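Local coordinates for protein MxaA (Stigmatella aurantiaca, PDB 4W4T) that probably reduces the carrier-bound thioester of the finished myxalamid chain with NADPH through its terminal reductase domain, releasing the product as an alcohol, at residues V191-E204 with P374-K386. Numbering follows the deposited sequence.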
ATOM      1  N   VAL A 191      13.900   4.352 -18.830  1.00 13.03           N
ATOM      2  CA  VAL A 191      14.584   3.085 -19.067  1.00 13.50           C
ATOM      3  C   VAL A 191      13.700   1.918 -18.640  1.00 15.53           C
ATOM      4  O   VAL A 191      13.950   0.774 -19.020  1.00 16.38           O
ATOM      5  CB  VAL A 191      15.939   2.999 -18.327  1.00 15.41           C
ATOM      6  CG1 VAL A 191      16.883   4.074 -18.848  1.00 17.27           C
ATOM      7  CG2 VAL A 191      15.734   3.095 -16.813  1.00 16.41           C
ATOM      8  N   SER A 192      12.654   2.198 -17.867  1.00 14.49           N
ATOM      9  CA  SER A 192      11.754   1.117 -17.436  1.00 16.55           C
ATOM     10  C   SER A 192      10.872   0.552 -18.555  1.00 14.97           C
ATOM     11  O   SER A 192      10.095  -0.385 -18.318  1.00 15.38           O
ATOM     12  CB  SER A 192      10.880   1.589 -16.279  1.00 15.82           C
ATOM     13  OG  SER A 192      11.693   1.819 -15.151  1.00 20.26           O
ATOM     14  N   VAL A 193      10.978   1.085 -19.773  1.00 13.13           N
ATOM     15  CA  VAL A 193      10.333   0.417 -20.901  1.00 13.07           C
ATOM     16  C   VAL A 193      11.114  -0.837 -21.327  1.00 15.93           C
ATOM     17  O   VAL A 193      10.649  -1.603 -22.181  1.00 15.58           O
ATOM     18  CB  VAL A 193      10.168   1.348 -22.132  1.00 12.96           C
ATOM     19  CG1 VAL A 193       9.448   2.615 -21.734  1.00 12.21           C
ATOM     20  CG2 VAL A 193      11.524   1.659 -22.792  1.00 14.23           C
ATOM     21  N   LEU A 194      12.289  -1.027 -20.726  1.00 13.46           N
ATOM     22  CA  LEU A 194      13.189  -2.150 -21.038  1.00 15.61           C
ATOM     23  C   LEU A 194      13.086  -3.299 -20.030  1.00 17.98           C
ATOM     24  O   LEU A 194      12.832  -3.074 -18.841  1.00 19.44           O
ATOM     25  CB  LEU A 194      14.646  -1.665 -21.082  1.00 15.61           C
ATOM     26  CG  LEU A 194      14.991  -0.502 -22.011  1.00 16.51           C
ATOM     27  CD1 LEU A 194      16.449  -0.046 -21.774  1.00 17.03           C
ATOM     28  CD2 LEU A 194      14.775  -0.883 -23.469  1.00 17.10           C
ATOM     29  N   PRO A 195      13.308  -4.538 -20.494  1.00 19.82           N
ATOM     30  CA  PRO A 195      13.299  -5.683 -19.568  1.00 18.90           C
ATOM     31  C   PRO A 195      14.441  -5.612 -18.562  1.00 19.36           C
ATOM     32  O   PRO A 195      15.520  -5.110 -18.891  1.00 16.81           O
ATOM     33  CB  PRO A 195      13.478  -6.889 -20.493  1.00 23.33           C
ATOM     34  CG  PRO A 195      14.216  -6.348 -21.681  1.00 22.43           C
ATOM     35  CD  PRO A 195      13.679  -4.935 -21.867  1.00 20.82           C
ATOM     36  N   LEU A 196      14.191  -6.112 -17.353  1.00 18.24           N
ATOM     37  CA  LEU A 196      15.178  -6.161 -16.289  1.00 19.07           C
ATOM     38  C   LEU A 196      15.932  -7.475 -16.337  1.00 22.57           C
ATOM     39  O   LEU A 196      15.428  -8.451 -16.883  1.00 22.79           O
ATOM     40  CB  LEU A 196      14.503  -6.030 -14.926  1.00 23.46           C
ATOM     41  CG  LEU A 196      13.519  -4.879 -14.725  1.00 23.10           C
ATOM     42  CD1 LEU A 196      12.790  -5.081 -13.404  1.00 23.83           C
ATOM     43  CD2 LEU A 196      14.264  -3.554 -14.746  1.00 23.95           C
ATOM     44  N   GLY A 197      17.119  -7.515 -15.743  1.00 21.60           N
ATOM     45  CA  GLY A 197      17.804  -8.781 -15.564  1.00 23.20           C
ATOM     46  C   GLY A 197      18.789  -9.175 -16.658  1.00 25.25           C
ATOM     47  O   GLY A 197      19.451 -10.209 -16.549  1.00 23.87           O
ATOM     48  N   ARG A 198      18.880  -8.363 -17.706  1.00 21.83           N
ATOM     49  CA  ARG A 198      19.775  -8.629 -18.833  1.00 21.94           C
ATOM     50  C   ARG A 198      21.166  -8.134 -18.503  1.00 23.93           C
ATOM     51  O   ARG A 198      21.316  -7.062 -17.943  1.00 21.27           O
ATOM     52  CB  ARG A 198      19.278  -7.935 -20.098  1.00 23.30           C
ATOM     53  CG  ARG A 198      17.842  -8.222 -20.441  1.00 25.67           C
ATOM     54  CD  ARG A 198      17.665  -9.664 -20.863  1.00 26.05           C
ATOM     55  NE  ARG A 198      16.253  -9.957 -21.086  1.00 25.96           N
ATOM     56  CZ  ARG A 198      15.576  -9.594 -22.174  1.00 29.08           C
ATOM     57  NH1 ARG A 198      16.184  -8.932 -23.158  1.00 27.90           N
ATOM     58  NH2 ARG A 198      14.290  -9.899 -22.279  1.00 29.62           N
ATOM     59  N   LYS A 199      22.172  -8.911 -18.846  1.00 24.41           N
ATOM     60  CA  LYS A 199      23.517  -8.636 -18.440  1.00 25.23           C
ATOM     61  C   LYS A 199      24.180  -7.475 -19.162  1.00 25.83           C
ATOM     62  O   LYS A 199      24.728  -6.633 -18.563  1.00 28.84           O
ATOM     63  CB  LYS A 199      24.406  -9.858 -18.602  1.00 27.56           C
ATOM     64  CG  LYS A 199      25.810  -9.623 -18.110  1.00 29.24           C
ATOM     65  CD  LYS A 199      26.765  -9.293 -19.223  1.00 31.56           C
ATOM     66  CE  LYS A 199      28.205  -9.163 -18.719  1.00 34.38           C
ATOM     67  NZ  LYS A 199      29.066  -8.944 -19.885  1.00 40.67           N
ATOM     68  N   ALA A 200      24.139  -7.498 -20.467  1.00 24.95           N
ATOM     69  CA  ALA A 200      24.846  -6.536 -21.299  1.00 26.86           C
ATOM     70  C   ALA A 200      24.077  -5.226 -21.312  1.00 24.14           C
ATOM     71  O   ALA A 200      22.840  -5.235 -21.281  1.00 24.35           O
ATOM     72  CB  ALA A 200      25.033  -7.067 -22.700  1.00 27.79           C
ATOM     73  N   PRO A 201      24.806  -4.101 -21.305  1.00 23.74           N
ATOM     74  CA  PRO A 201      24.162  -2.783 -21.381  1.00 23.00           C
ATOM     75  C   PRO A 201      23.277  -2.697 -22.618  1.00 22.37           C
ATOM     76  O   PRO A 201      23.718  -2.979 -23.731  1.00 24.42           O
ATOM     77  CB  PRO A 201      25.344  -1.818 -21.459  1.00 22.09           C
ATOM     78  CG  PRO A 201      26.475  -2.577 -20.783  1.00 27.60           C
ATOM     79  CD  PRO A 201      26.271  -3.998 -21.175  1.00 24.36           C
ATOM     80  N   ILE A 202      22.011  -2.351 -22.424  1.00 21.55           N
ATOM     81  CA  ILE A 202      21.088  -2.335 -23.547  1.00 19.78           C
ATOM     82  C   ILE A 202      21.342  -1.094 -24.395  1.00 18.72           C
ATOM     83  O   ILE A 202      21.433   0.024 -23.872  1.00 17.68           O
ATOM     84  CB  ILE A 202      19.626  -2.395 -23.071  1.00 18.52           C
ATOM     85  CG1 ILE A 202      19.372  -3.725 -22.356  1.00 18.90           C
ATOM     86  CG2 ILE A 202      18.665  -2.230 -24.254  1.00 18.11           C
ATOM     87  CD1 ILE A 202      17.996  -3.850 -21.743  1.00 20.42           C
ATOM     88  N   ARG A 203      21.478  -1.297 -25.704  1.00 19.76           N
ATOM     89  CA  ARG A 203      21.816  -0.203 -26.608  1.00 21.12           C
ATOM     90  C   ARG A 203      20.622   0.698 -26.863  1.00 21.63           C
ATOM     91  O   ARG A 203      19.486   0.242 -26.915  1.00 20.61           O
ATOM     92  CB  ARG A 203      22.334  -0.728 -27.950  1.00 25.24           C
ATOM     93  CG  ARG A 203      23.626  -1.512 -27.861  1.00 27.85           C
ATOM     94  CD  ARG A 203      24.026  -1.994 -29.238  1.00 29.69           C
ATOM     95  NE  ARG A 203      23.961  -0.908 -30.212  1.00 32.58           N
ATOM     96  CZ  ARG A 203      24.935  -0.026 -30.407  1.00 32.52           C
ATOM     97  NH1 ARG A 203      26.059  -0.106 -29.699  1.00 34.12           N
ATOM     98  NH2 ARG A 203      24.792   0.932 -31.311  1.00 33.08           N
ATOM     99  N   GLU A 204      20.911   1.978 -27.034  1.00 20.90           N
ATOM    100  CA  GLU A 204      19.900   2.981 -27.311  1.00 19.15           C
ATOM    101  C   GLU A 204      19.165   2.694 -28.614  1.00 22.58           C
ATOM    102  O   GLU A 204      17.975   3.000 -28.727  1.00 21.72           O
ATOM    103  CB  GLU A 204      20.551   4.371 -27.335  1.00 17.54           C
ATOM    104  CG  GLU A 204      21.041   4.789 -25.948  1.00 16.31           C
ATOM    105  CD  GLU A 204      22.201   5.757 -25.964  1.00 19.19           C
ATOM    106  OE1 GLU A 204      23.242   5.439 -26.582  1.00 18.40           O
ATOM    107  OE2 GLU A 204      22.076   6.835 -25.340  1.00 19.01           O
ATOM    108  N   PRO A 374      16.756  -7.401  -6.160  1.00 32.70           N
ATOM    109  CA  PRO A 374      15.949  -7.038  -7.327  1.00 34.93           C
ATOM    110  C   PRO A 374      16.741  -6.971  -8.630  1.00 30.51           C
ATOM    111  O   PRO A 374      17.868  -6.487  -8.634  1.00 24.68           O
ATOM    112  CB  PRO A 374      15.412  -5.655  -6.955  1.00 35.70           C
ATOM    113  CG  PRO A 374      15.399  -5.652  -5.473  1.00 36.34           C
ATOM    114  CD  PRO A 374      16.624  -6.410  -5.080  1.00 35.75           C
ATOM    115  N   ARG A 375      16.145  -7.464  -9.713  1.00 30.80           N
ATOM    116  CA  ARG A 375      16.695  -7.284 -11.049  1.00 28.08           C
ATOM    117  C   ARG A 375      16.619  -5.816 -11.420  1.00 26.71           C
ATOM    118  O   ARG A 375      15.591  -5.176 -11.208  1.00 21.84           O
ATOM    119  CB  ARG A 375      15.919  -8.096 -12.095  1.00 30.35           C
ATOM    120  CG  ARG A 375      15.637  -9.545 -11.722  1.00 40.05           C
ATOM    121  CD  ARG A 375      14.376 -10.055 -12.429  1.00 42.40           C
ATOM    122  NE  ARG A 375      14.178 -11.484 -12.201  1.00 47.79           N
ATOM    123  CZ  ARG A 375      13.153 -12.186 -12.668  1.00 51.16           C
ATOM    124  NH1 ARG A 375      12.221 -11.594 -13.405  1.00 56.36           N
ATOM    125  NH2 ARG A 375      13.064 -13.484 -12.402  1.00 49.74           N
HETATM  126  N   MSE A 376      17.691  -5.288 -11.995  1.00 23.26           N
HETATM  127  CA  MSE A 376      17.666  -3.921 -12.508  1.00 24.26           C
HETATM  128  C   MSE A 376      18.179  -3.890 -13.944  1.00 22.65           C
HETATM  129  O   MSE A 376      18.732  -4.878 -14.430  1.00 22.85           O
HETATM  130  CB  MSE A 376      18.480  -3.008 -11.602  1.00 23.44           C
HETATM  131  CG  MSE A 376      17.895  -2.966 -10.202  1.00 24.84           C
HETATM  132 SE   MSE A 376      18.871  -1.770  -9.034  1.00 37.09          SE
HETATM  133  CE  MSE A 376      18.284  -2.489  -7.305  1.00 30.12           C
ATOM    134  N   VAL A 377      17.959  -2.780 -14.637  1.00 20.60           N
ATOM    135  CA  VAL A 377      18.397  -2.688 -16.018  1.00 20.08           C
ATOM    136  C   VAL A 377      19.732  -1.958 -16.116  1.00 18.59           C
ATOM    137  O   VAL A 377      20.005  -1.028 -15.366  1.00 19.40           O
ATOM    138  CB  VAL A 377      17.340  -1.974 -16.903  1.00 17.76           C
ATOM    139  CG1 VAL A 377      17.042  -0.607 -16.368  1.00 22.53           C
ATOM    140  CG2 VAL A 377      17.817  -1.896 -18.338  1.00 20.33           C
ATOM    141  N   VAL A 378      20.571  -2.418 -17.030  1.00 18.85           N
ATOM    142  CA  VAL A 378      21.826  -1.753 -17.329  1.00 20.60           C
ATOM    143  C   VAL A 378      21.753  -1.246 -18.757  1.00 17.79           C
ATOM    144  O   VAL A 378      21.419  -2.012 -19.656  1.00 18.93           O
ATOM    145  CB  VAL A 378      23.020  -2.706 -17.155  1.00 20.08           C
ATOM    146  CG1 VAL A 378      24.331  -1.977 -17.385  1.00 22.69           C
ATOM    147  CG2 VAL A 378      22.977  -3.324 -15.783  1.00 23.83           C
ATOM    148  N   CYS A 379      22.048   0.039 -18.950  1.00 18.22           N
ATOM    149  CA  CYS A 379      21.884   0.720 -20.237  1.00 19.07           C
ATOM    150  C   CYS A 379      23.186   1.266 -20.777  1.00 17.85           C
ATOM    151  O   CYS A 379      23.993   1.816 -20.023  1.00 20.60           O
ATOM    152  CB  CYS A 379      20.901   1.889 -20.115  1.00 17.22           C
ATOM    153  SG  CYS A 379      19.262   1.331 -19.777  1.00 21.78           S
ATOM    154  N   ASP A 380      23.375   1.120 -22.081  1.00 19.95           N
ATOM    155  CA  ASP A 380      24.479   1.784 -22.768  1.00 21.23           C
ATOM    156  C   ASP A 380      24.082   3.220 -23.085  1.00 21.47           C
ATOM    157  O   ASP A 380      22.904   3.495 -23.313  1.00 18.57           O
ATOM    158  CB  ASP A 380      24.852   1.034 -24.041  1.00 21.56           C
ATOM    159  CG  ASP A 380      26.059   1.641 -24.733  1.00 24.90           C
ATOM    160  OD1 ASP A 380      27.183   1.452 -24.223  1.00 25.99           O
ATOM    161  OD2 ASP A 380      25.887   2.315 -25.770  1.00 22.12           O
ATOM    162  N   SER A 381      25.053   4.135 -23.091  1.00 19.25           N
ATOM    163  CA  SER A 381      24.754   5.543 -23.352  1.00 20.86           C
ATOM    164  C   SER A 381      25.725   6.175 -24.351  1.00 20.65           C
ATOM    165  O   SER A 381      25.903   7.401 -24.376  1.00 17.87           O
ATOM    166  CB  SER A 381      24.758   6.334 -22.042  1.00 20.52           C
ATOM    167  OG  SER A 381      25.957   6.130 -21.309  1.00 22.28           O
ATOM    168  N   GLY A 382      26.321   5.337 -25.195  1.00 21.30           N
ATOM    169  CA  GLY A 382      27.344   5.783 -26.122  1.00 21.41           C
ATOM    170  C   GLY A 382      26.855   6.833 -27.107  1.00 24.52           C
ATOM    171  O   GLY A 382      27.607   7.747 -27.443  1.00 22.00           O
ATOM    172  N   ASP A 383      25.607   6.713 -27.567  1.00 20.43           N
ATOM    173  CA  ASP A 383      25.044   7.712 -28.486  1.00 21.46           C
ATOM    174  C   ASP A 383      24.808   9.051 -27.795  1.00 20.12           C
ATOM    175  O   ASP A 383      24.996  10.116 -28.391  1.00 18.21           O
ATOM    176  CB  ASP A 383      23.744   7.205 -29.110  1.00 21.99           C
ATOM    177  CG  ASP A 383      23.961   6.000 -29.995  1.00 24.67           C
ATOM    178  OD1 ASP A 383      25.134   5.725 -30.328  1.00 26.45           O
ATOM    179  OD2 ASP A 383      22.976   5.330 -30.363  1.00 20.37           O
ATOM    180  N   THR A 384      24.403   9.008 -26.533  1.00 17.77           N
ATOM    181  CA  THR A 384      24.276  10.229 -25.757  1.00 17.12           C
ATOM    182  C   THR A 384      25.643  10.888 -25.552  1.00 19.48           C
ATOM    183  O   THR A 384      25.796  12.093 -25.723  1.00 17.67           O
ATOM    184  CB  THR A 384      23.647   9.960 -24.397  1.00 17.70           C
ATOM    185  OG1 THR A 384      22.358   9.348 -24.586  1.00 17.03           O
ATOM    186  CG2 THR A 384      23.497  11.263 -23.628  1.00 15.56           C
ATOM    187  N   LEU A 385      26.631  10.084 -25.171  1.00 18.43           N
ATOM    188  CA  LEU A 385      27.967  10.614 -24.902  1.00 20.73           C
ATOM    189  C   LEU A 385      28.518  11.354 -26.129  1.00 20.99           C
ATOM    190  O   LEU A 385      29.005  12.489 -26.014  1.00 20.53           O
ATOM    191  CB  LEU A 385      28.903   9.484 -24.479  1.00 22.40           C
ATOM    192  CG  LEU A 385      30.196   9.911 -23.783  1.00 29.53           C
ATOM    193  CD1 LEU A 385      29.946  10.298 -22.313  1.00 31.12           C
ATOM    194  CD2 LEU A 385      31.257   8.803 -23.893  1.00 29.65           C
ATOM    195  N   LYS A 386      28.409  10.728 -27.295  1.00 20.21           N
ATOM    196  CA  LYS A 386      28.838  11.380 -28.539  1.00 22.72           C
ATOM    197  C   LYS A 386      28.076  12.669 -28.814  1.00 22.51           C
ATOM    198  O   LYS A 386      28.684  13.709 -29.092  1.00 18.66           O
ATOM    199  CB  LYS A 386      28.689  10.444 -29.741  1.00 26.93           C
ATOM    200  CG  LYS A 386      29.355   9.098 -29.573  1.00 33.23           C
ATOM    201  CD  LYS A 386      29.471   8.337 -30.898  1.00 42.13           C
ATOM    202  CE  LYS A 386      29.865   6.876 -30.660  1.00 49.37           C
ATOM    203  NZ  LYS A 386      28.710   5.945 -30.835  1.00 51.55           N
TER
HETATM  204  O   HOH W   1      20.520  -4.783 -18.795  1.00 21.91           O
HETATM  205  O   HOH W   2      23.691   2.879 -27.032  1.00 21.22           O
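Glu204 reaches over the start of helix 382-388 and spreads its carboxylate across the first turn. Its CG stands anti to its own carbonyl carbon (chi1 -68°) and the chain is extended beyond; Glu204 OE1 receives the backbone N of Asp383 on its syn lone pair (2.9 Å), while Glu204 OE2 takes the hydroxyl of Thr384 OG1 nearly head-on at 2.6 Å. His309 N of strand 307-310 also binds OE2, and a water donates to both Glu204 OE1 and Asp380 OD2, bridging two acidic groups whose oxygens would otherwise probably repel. The Asp383 side chain runs antiparallel alongside, its carboxylate plane turned 18° from that of Glu204; the helix N-terminus probably eases this gathering of negative charge. Asp380 OD2 itself accepts Gly382 N from above the carboxylate plane, closing an Asx turn. Replacing Glu204 by alanine removes the carboxylate and would probably leave Asp383 N, the Thr384 hydroxyl and His309 N without this acceptor.

Upstream, a single beta bridge joins the backbones: Ile202 N gives to Val378 O and Ile202 O receives Asp380 N, each at 2.9 Å. Val377 CG2, anti to its backbone N, touches Ile202 CD1 at 3.9 Å, the two side chains nearly perpendicular. Cys379 SG touches both Leu194 CD1 and Val191 CG1, each at 3.7 Å. The contact thus ties the loop following strand 185-188 of the Rossmann-type, SDR-like reductase fold to a helix start held by the sequence-distant Glu204; the Val191 side chain lies about 8 Å from that of Tyr218, an NADPH-binding residue.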